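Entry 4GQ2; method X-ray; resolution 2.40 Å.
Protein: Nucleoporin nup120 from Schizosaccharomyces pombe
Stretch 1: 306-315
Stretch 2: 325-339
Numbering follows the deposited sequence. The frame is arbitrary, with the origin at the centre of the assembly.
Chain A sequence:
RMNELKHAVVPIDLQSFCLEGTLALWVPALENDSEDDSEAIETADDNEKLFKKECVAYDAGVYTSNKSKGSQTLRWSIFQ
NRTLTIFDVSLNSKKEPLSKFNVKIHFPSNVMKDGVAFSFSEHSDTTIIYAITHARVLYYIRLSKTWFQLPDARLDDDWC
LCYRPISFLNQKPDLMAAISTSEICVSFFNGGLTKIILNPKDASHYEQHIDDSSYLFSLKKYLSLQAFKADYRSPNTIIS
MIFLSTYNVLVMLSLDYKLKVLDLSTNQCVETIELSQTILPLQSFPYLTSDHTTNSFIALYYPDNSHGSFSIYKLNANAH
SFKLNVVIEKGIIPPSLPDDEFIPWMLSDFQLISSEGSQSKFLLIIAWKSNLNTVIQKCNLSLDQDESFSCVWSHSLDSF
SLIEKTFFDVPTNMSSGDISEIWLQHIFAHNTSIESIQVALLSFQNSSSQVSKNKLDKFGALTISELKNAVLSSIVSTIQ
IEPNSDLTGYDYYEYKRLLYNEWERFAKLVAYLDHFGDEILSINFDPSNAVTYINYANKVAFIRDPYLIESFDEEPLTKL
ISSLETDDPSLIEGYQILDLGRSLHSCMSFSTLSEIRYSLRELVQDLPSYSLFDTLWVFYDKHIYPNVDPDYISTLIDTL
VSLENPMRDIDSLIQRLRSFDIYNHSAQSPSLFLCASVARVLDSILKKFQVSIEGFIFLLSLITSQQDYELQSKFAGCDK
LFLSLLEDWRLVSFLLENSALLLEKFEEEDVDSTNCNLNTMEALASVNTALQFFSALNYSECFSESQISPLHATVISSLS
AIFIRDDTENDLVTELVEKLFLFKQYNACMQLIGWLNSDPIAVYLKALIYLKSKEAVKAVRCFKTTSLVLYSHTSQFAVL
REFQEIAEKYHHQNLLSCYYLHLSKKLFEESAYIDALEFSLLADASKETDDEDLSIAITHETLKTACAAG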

# COMPACT_ATOMS: atom_id res chain seq x y z
N SER A 306 35.55 21.58 -19.43
CA SER A 306 35.24 20.52 -18.47
C SER A 306 34.37 20.99 -17.30
O SER A 306 34.84 21.11 -16.16
CB SER A 306 36.52 19.88 -17.94
OG SER A 306 37.28 20.81 -17.19
N HIS A 307 33.10 21.28 -17.59
CA HIS A 307 32.06 21.55 -16.58
C HIS A 307 32.02 22.94 -15.99
O HIS A 307 31.01 23.34 -15.40
CB HIS A 307 32.03 20.48 -15.48
CG HIS A 307 31.89 19.07 -16.01
ND1 HIS A 307 31.01 18.75 -16.99
CD2 HIS A 307 32.55 17.90 -15.68
CE1 HIS A 307 31.11 17.44 -17.27
NE2 HIS A 307 32.05 16.91 -16.47
N GLY A 308 33.09 23.70 -16.17
CA GLY A 308 33.09 25.11 -15.78
C GLY A 308 33.54 25.40 -14.36
O GLY A 308 34.21 24.58 -13.73
N SER A 309 33.18 26.58 -13.88
CA SER A 309 33.53 27.03 -12.53
C SER A 309 32.52 28.08 -12.09
O SER A 309 31.69 28.52 -12.88
CB SER A 309 34.95 27.61 -12.50
OG SER A 309 35.11 28.66 -13.44
N PHE A 310 32.59 28.48 -10.82
CA PHE A 310 31.62 29.41 -10.27
C PHE A 310 32.28 30.56 -9.53
O PHE A 310 33.33 30.39 -8.91
CB PHE A 310 30.67 28.67 -9.31
CG PHE A 310 29.74 27.70 -10.00
CD1 PHE A 310 30.12 26.38 -10.21
CD2 PHE A 310 28.47 28.11 -10.41
CE1 PHE A 310 29.26 25.49 -10.83
CE2 PHE A 310 27.61 27.22 -11.02
CZ PHE A 310 28.00 25.91 -11.23
N SER A 311 31.65 31.74 -9.59
CA SER A 311 32.11 32.91 -8.86
C SER A 311 31.06 33.40 -7.87
O SER A 311 29.86 33.23 -8.09
CB SER A 311 32.47 34.04 -9.82
OG SER A 311 33.68 33.78 -10.49
N ILE A 312 31.51 34.00 -6.78
CA ILE A 312 30.63 34.71 -5.85
C ILE A 312 31.02 36.19 -5.78
O ILE A 312 32.21 36.52 -5.75
CB ILE A 312 30.60 34.05 -4.45
CG1 ILE A 312 29.89 32.69 -4.50
CG2 ILE A 312 29.93 34.97 -3.43
CD1 ILE A 312 29.89 31.91 -3.20
N TYR A 313 30.02 37.06 -5.77
CA TYR A 313 30.23 38.50 -5.68
C TYR A 313 29.40 39.09 -4.54
O TYR A 313 28.28 38.65 -4.30
CB TYR A 313 29.82 39.18 -6.98
CG TYR A 313 30.69 38.87 -8.18
CD1 TYR A 313 30.51 37.69 -8.89
CD2 TYR A 313 31.67 39.76 -8.61
CE1 TYR A 313 31.29 37.39 -10.00
CE2 TYR A 313 32.46 39.47 -9.72
CZ TYR A 313 32.26 38.29 -10.41
OH TYR A 313 33.03 37.98 -11.50
N LYS A 314 29.97 40.08 -3.86
CA LYS A 314 29.26 40.84 -2.85
C LYS A 314 28.71 42.12 -3.47
O LYS A 314 29.41 42.81 -4.22
CB LYS A 314 30.19 41.18 -1.68
CG LYS A 314 29.57 42.01 -0.56
CD LYS A 314 28.84 41.15 0.46
CE LYS A 314 27.98 41.98 1.41
NZ LYS A 314 28.77 42.74 2.42
N LEU A 315 27.45 42.42 -3.19
CA LEU A 315 26.85 43.69 -3.59
C LEU A 315 26.92 44.66 -2.42
O LEU A 315 26.42 44.38 -1.32
CB LEU A 315 25.40 43.52 -4.05
CG LEU A 315 24.92 44.22 -5.33
CD1 LEU A 315 23.41 44.29 -5.33
CD2 LEU A 315 25.50 45.61 -5.54
N ASN A 325 28.28 48.78 -5.80
CA ASN A 325 29.49 48.08 -6.23
C ASN A 325 29.27 46.58 -6.23
O ASN A 325 28.74 46.02 -5.27
CB ASN A 325 30.68 48.41 -5.32
CG ASN A 325 30.78 49.89 -4.97
OD1 ASN A 325 30.54 50.76 -5.81
ND2 ASN A 325 31.14 50.17 -3.72
N VAL A 326 29.68 45.93 -7.31
CA VAL A 326 29.73 44.47 -7.36
C VAL A 326 31.19 44.06 -7.19
O VAL A 326 31.97 44.07 -8.14
CB VAL A 326 29.11 43.91 -8.66
CG1 VAL A 326 29.26 42.40 -8.73
CG2 VAL A 326 27.64 44.26 -8.74
N VAL A 327 31.56 43.73 -5.95
CA VAL A 327 32.94 43.39 -5.63
C VAL A 327 33.10 41.88 -5.49
O VAL A 327 32.29 41.22 -4.84
CB VAL A 327 33.44 44.13 -4.35
CG1 VAL A 327 34.89 43.77 -4.05
CG2 VAL A 327 33.32 45.64 -4.52
N ILE A 328 34.15 41.35 -6.11
CA ILE A 328 34.41 39.91 -6.19
C ILE A 328 34.70 39.28 -4.83
O ILE A 328 35.27 39.93 -3.94
CB ILE A 328 35.61 39.61 -7.12
CG1 ILE A 328 35.81 40.73 -8.15
CG2 ILE A 328 35.43 38.25 -7.79
CD1 ILE A 328 37.24 40.92 -8.60
N GLU A 329 34.30 38.02 -4.67
CA GLU A 329 34.67 37.21 -3.51
C GLU A 329 35.31 35.88 -3.91
O GLU A 329 36.11 35.32 -3.16
CB GLU A 329 33.46 36.95 -2.61
CG GLU A 329 33.02 38.16 -1.82
CD GLU A 329 32.12 37.80 -0.65
OE1 GLU A 329 31.31 36.86 -0.79
OE2 GLU A 329 32.22 38.46 0.41
N LYS A 330 34.96 35.38 -5.10
CA LYS A 330 35.52 34.12 -5.60
C LYS A 330 35.77 34.17 -7.10
O LYS A 330 34.92 34.64 -7.86
CB LYS A 330 34.56 32.97 -5.29
CG LYS A 330 35.17 31.86 -4.45
CD LYS A 330 35.01 32.17 -2.97
CE LYS A 330 35.18 30.93 -2.12
NZ LYS A 330 35.02 31.22 -0.67
N GLY A 331 36.93 33.68 -7.52
CA GLY A 331 37.26 33.53 -8.93
C GLY A 331 36.83 32.19 -9.49
O GLY A 331 36.31 32.11 -10.61
N ILE A 332 37.03 31.12 -8.72
CA ILE A 332 36.70 29.75 -9.15
C ILE A 332 36.22 28.81 -8.03
O ILE A 332 36.87 28.66 -6.99
CB ILE A 332 37.87 29.11 -9.95
CG1 ILE A 332 37.80 29.50 -11.43
CG2 ILE A 332 37.86 27.59 -9.82
CD1 ILE A 332 38.88 28.87 -12.31
N ILE A 333 35.05 28.20 -8.25
CA ILE A 333 34.58 27.04 -7.50
C ILE A 333 34.46 25.89 -8.51
O ILE A 333 33.51 25.86 -9.30
CB ILE A 333 33.22 27.30 -6.81
CG1 ILE A 333 33.38 28.30 -5.65
CG2 ILE A 333 32.59 26.01 -6.29
CD1 ILE A 333 32.08 28.74 -5.01
N PRO A 334 35.43 24.95 -8.51
CA PRO A 334 35.43 23.90 -9.53
C PRO A 334 34.62 22.67 -9.11
O PRO A 334 34.91 22.08 -8.06
CB PRO A 334 36.91 23.55 -9.69
CG PRO A 334 37.60 24.10 -8.47
CD PRO A 334 36.60 24.84 -7.62
N PRO A 335 33.61 22.29 -9.92
CA PRO A 335 32.79 21.12 -9.64
C PRO A 335 33.60 19.84 -9.71
O PRO A 335 34.61 19.78 -10.42
CB PRO A 335 31.76 21.12 -10.78
CG PRO A 335 31.75 22.52 -11.29
CD PRO A 335 33.16 23.00 -11.13
N SER A 336 33.17 18.83 -8.96
CA SER A 336 33.76 17.50 -9.06
C SER A 336 33.39 16.90 -10.41
O SER A 336 32.58 17.46 -11.14
CB SER A 336 33.23 16.61 -7.93
OG SER A 336 32.81 17.40 -6.84
N LEU A 337 33.99 15.76 -10.73
CA LEU A 337 33.68 15.06 -11.97
C LEU A 337 32.31 14.38 -11.90
O LEU A 337 32.05 13.60 -10.97
CB LEU A 337 34.78 14.03 -12.30
CG LEU A 337 35.11 12.89 -11.32
CD1 LEU A 337 35.60 11.66 -12.06
CD2 LEU A 337 36.11 13.32 -10.25
N PRO A 338 31.39 14.72 -12.83
CA PRO A 338 30.30 13.79 -13.08
C PRO A 338 30.84 12.51 -13.73
O PRO A 338 31.89 12.54 -14.36
CB PRO A 338 29.40 14.57 -14.05
CG PRO A 338 29.58 15.98 -13.63
CD PRO A 338 31.06 16.07 -13.32
N ASP A 339 30.10 11.42 -13.57
CA ASP A 339 30.58 10.06 -13.83
C ASP A 339 31.30 9.79 -15.17
O ASP A 339 32.53 9.85 -15.22
CB ASP A 339 29.42 9.08 -13.64
CG ASP A 339 28.12 9.63 -14.15
OD1 ASP A 339 27.93 9.66 -15.38
OD2 ASP A 339 27.30 10.07 -13.31

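Residues 309-315 form a strand that runs antiparallel to 325-328, and the pairing is most regular at Lys-314 and Val-327. There Lys-314 N donates to Val-327 O (2.8 Å) and Val-327 N to Lys-314 O (2.9 Å), closing a two-bond ring. Tyr-313/Ile-328 and Leu-315/Val-326 flank this pair as non-hydrogen-bonded partners, with their side chains on one face of the sheet. On that face the Tyr-313 ring leans across the second strand, its CD2 3.6 Å from Val-326 CG1, while Ile-328 CG2 rests off-centre against the ring, 3.7 Å from Tyr-313 CE2. The flat aromatic thus fits against two branched neighbours, and its OH is satisfied elsewhere in the structure. Leu-315 extends CD2 to 4.1 Å from Val-326 CG2.

Next along the second stretch, one carbonyl gathers two amides: Ile-312 O accepts from Glu-329 N (2.8 Å) and Lys-330 N (3.0 Å). Ser-311 OG lies 3.0 Å from Lys-330 O and 3.1 Å from Gly-331 O, a small polar side chain fitted against the backbone carbonyls of Lys-330 and Gly-331.

The two stretches also meet at Phe-310 and Ile-333 through two weak hydrogen bonds, Phe-310 N to Ile-333 O (3.2 Å) and Ile-333 N to Phe-310 O (2.9 Å). Their side chains pack from the root, CB to CB at 3.8 Å, and Ile-312 CD1 comes within 4.3 Å of Ile-333 CD1. Pro-335 projects toward the first stretch: its CG meets the Phe-310 ring edge, 3.9 Å from CE1, and its CD lies 3.2 Å from Gly-308 O. The backbone angles of Gly-308 favour glycine, since a CB would jam against the preceding carbonyl. Finally, Pro-338 covers one face of the His-307 imidazole, its CG 4.1 Å from the ring centroid in a CH-pi contact. Together the stretches bury 1002 Å².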